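Local coordinates for phenylacetaldehyde dehydrogenase (Burkholderia cenocepacia, PDB 4O5H), which probably oxidises phenylacetaldehyde to phenylacetate with NAD+ as an aldehyde dehydrogenase, at residues A192-P197 with G489-R494. Residues are numbered along the deposited sequence; the frame is centred on the assembly and turned at random.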
# COMPACT_ATOMS: atom_id res chain seq x y z
N ALA A 192 -14.84 9.70 -10.46
CA ALA A 192 -15.02 8.45 -11.19
C ALA A 192 -13.87 7.49 -10.94
O ALA A 192 -14.09 6.29 -10.71
CB ALA A 192 -15.17 8.72 -12.67
N TRP A 193 -12.64 8.00 -10.98
CA TRP A 193 -11.49 7.13 -10.74
C TRP A 193 -11.56 6.44 -9.37
O TRP A 193 -11.12 5.32 -9.26
CB TRP A 193 -10.21 7.90 -10.80
CG TRP A 193 -9.82 8.29 -12.14
CD1 TRP A 193 -10.50 8.14 -13.30
CD2 TRP A 193 -8.63 8.96 -12.47
NE1 TRP A 193 -9.81 8.68 -14.33
CE2 TRP A 193 -8.63 9.17 -13.85
CE3 TRP A 193 -7.49 9.33 -11.73
CZ2 TRP A 193 -7.57 9.77 -14.52
CZ3 TRP A 193 -6.43 9.92 -12.39
CH2 TRP A 193 -6.49 10.15 -13.78
N LYS A 194 -12.09 7.10 -8.36
CA LYS A 194 -12.16 6.49 -7.02
C LYS A 194 -13.38 5.62 -6.87
O LYS A 194 -13.35 4.62 -6.18
CB LYS A 194 -12.25 7.55 -5.93
CG LYS A 194 -11.19 8.62 -5.91
CD LYS A 194 -9.83 8.10 -5.62
CE LYS A 194 -8.93 9.22 -5.12
NZ LYS A 194 -7.54 8.94 -5.57
N ILE A 195 -14.50 6.05 -7.40
CA ILE A 195 -15.76 5.34 -7.16
C ILE A 195 -15.86 4.07 -8.04
O ILE A 195 -16.32 3.05 -7.57
CB ILE A 195 -16.97 6.27 -7.44
CG1 ILE A 195 -17.01 7.39 -6.40
CG2 ILE A 195 -18.29 5.51 -7.43
CD1 ILE A 195 -18.02 8.48 -6.76
N ALA A 196 -15.44 4.16 -9.31
CA ALA A 196 -15.71 3.07 -10.24
C ALA A 196 -15.08 1.73 -9.81
O ALA A 196 -15.76 0.71 -9.79
CB ALA A 196 -15.36 3.42 -11.67
N PRO A 197 -13.82 1.73 -9.38
CA PRO A 197 -13.24 0.46 -8.98
C PRO A 197 -13.87 -0.09 -7.72
O PRO A 197 -13.93 -1.31 -7.54
CB PRO A 197 -11.76 0.78 -8.73
CG PRO A 197 -11.52 2.14 -9.26
CD PRO A 197 -12.84 2.82 -9.44
N GLY A 489 0.62 3.22 -4.64
CA GLY A 489 -0.68 2.77 -5.14
C GLY A 489 -0.89 3.25 -6.55
O GLY A 489 -0.21 4.16 -7.01
N ARG A 490 -1.84 2.64 -7.24
CA ARG A 490 -2.14 2.92 -8.64
C ARG A 490 -3.63 3.13 -8.87
O ARG A 490 -4.50 2.50 -8.20
CB ARG A 490 -1.63 1.82 -9.52
CG ARG A 490 -0.12 1.66 -9.54
CD ARG A 490 0.60 2.89 -10.13
NE ARG A 490 2.06 2.79 -10.17
CZ ARG A 490 2.90 3.28 -9.25
NH1 ARG A 490 2.48 3.93 -8.17
NH2 ARG A 490 4.20 3.14 -9.41
N GLU A 491 -3.93 4.10 -9.75
CA GLU A 491 -5.27 4.31 -10.26
C GLU A 491 -5.36 3.61 -11.60
O GLU A 491 -4.35 3.48 -12.26
CB GLU A 491 -5.53 5.79 -10.51
CG GLU A 491 -5.43 6.73 -9.30
CD GLU A 491 -6.70 6.81 -8.48
OE1 GLU A 491 -7.45 5.80 -8.42
OE2 GLU A 491 -6.92 7.89 -7.87
N LEU A 492 -6.57 3.23 -12.00
CA LEU A 492 -6.88 2.70 -13.34
C LEU A 492 -6.29 1.33 -13.63
O LEU A 492 -5.47 0.80 -12.90
CB LEU A 492 -6.49 3.71 -14.42
CG LEU A 492 -7.10 5.11 -14.27
CD1 LEU A 492 -6.59 6.03 -15.37
CD2 LEU A 492 -8.61 5.03 -14.36
N GLY A 493 -6.76 0.74 -14.73
CA GLY A 493 -6.28 -0.56 -15.17
C GLY A 493 -6.71 -1.71 -14.31
O GLY A 493 -7.50 -1.58 -13.36
N ARG A 494 -6.16 -2.87 -14.63
CA ARG A 494 -6.29 -4.03 -13.78
C ARG A 494 -5.72 -3.76 -12.39
O ARG A 494 -6.23 -4.28 -11.39
CB ARG A 494 -5.55 -5.22 -14.41
CG ARG A 494 -5.76 -6.52 -13.69
CD ARG A 494 -5.55 -7.65 -14.68
NE ARG A 494 -4.22 -7.56 -15.26
CZ ARG A 494 -3.13 -8.05 -14.68
NH1 ARG A 494 -3.21 -8.66 -13.49
NH2 ARG A 494 -1.94 -7.96 -15.29
O HOH W 1 -8.76 4.40 -10.58
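In the Rossmann-like part of the aldehyde dehydrogenase fold, helix 187-201 follows one long strand of the branched sheet, and its Trp193 and Lys194 meet Glu491 and Leu492 of segment 489-494, which runs into helix 493-499. The contact illustrates how one carboxylate can tie a late segment to an early helix. Lys194 leaves its helix pointing away from segment 489-494, but its chain bends at chi2 and chi4 and brings the ammonium group back across Glu491. There Lys194 NZ makes a salt bridge to Glu491 OE2 at 2.6 Å, arriving on the syn side of the carboxylate and 26° out of its plane. Lys194 NZ also bonds to Thr260 OG1 and makes a long, weak ion pair with Glu283, the glutamate of the family's signature motif, so the pair lies beside what is probably the active site.

The other carboxylate oxygen is used differently. The bend at chi2 (-85°) swings the Glu491 carboxylate round to the helix, and OE1 is the oxygen that faces its backbone, where a water bridges the gap: the water donates to Glu491 OE1 at 2.9 Å and to Trp193 O at 2.9 Å. The same water accepts from the backbone N of Leu492, and its three bonds thereby join helix carbonyl, carboxylate and loop amide.

Beside the polar bridge, apolar atoms meet the indole of Trp193. Glu491 CG approaches the Trp193 ring obliquely, 4.1 Å from CE3. Leu492 spreads its two methyls over one face of the Trp193 ring: CD1 lies 3.9 Å above the plane toward the rim, near CE2 and CZ2. Leu492 CD2 makes the CH-pi contact, 3.9 Å from the centroid of the five-membered ring of Trp193 and just 15° off the ring normal.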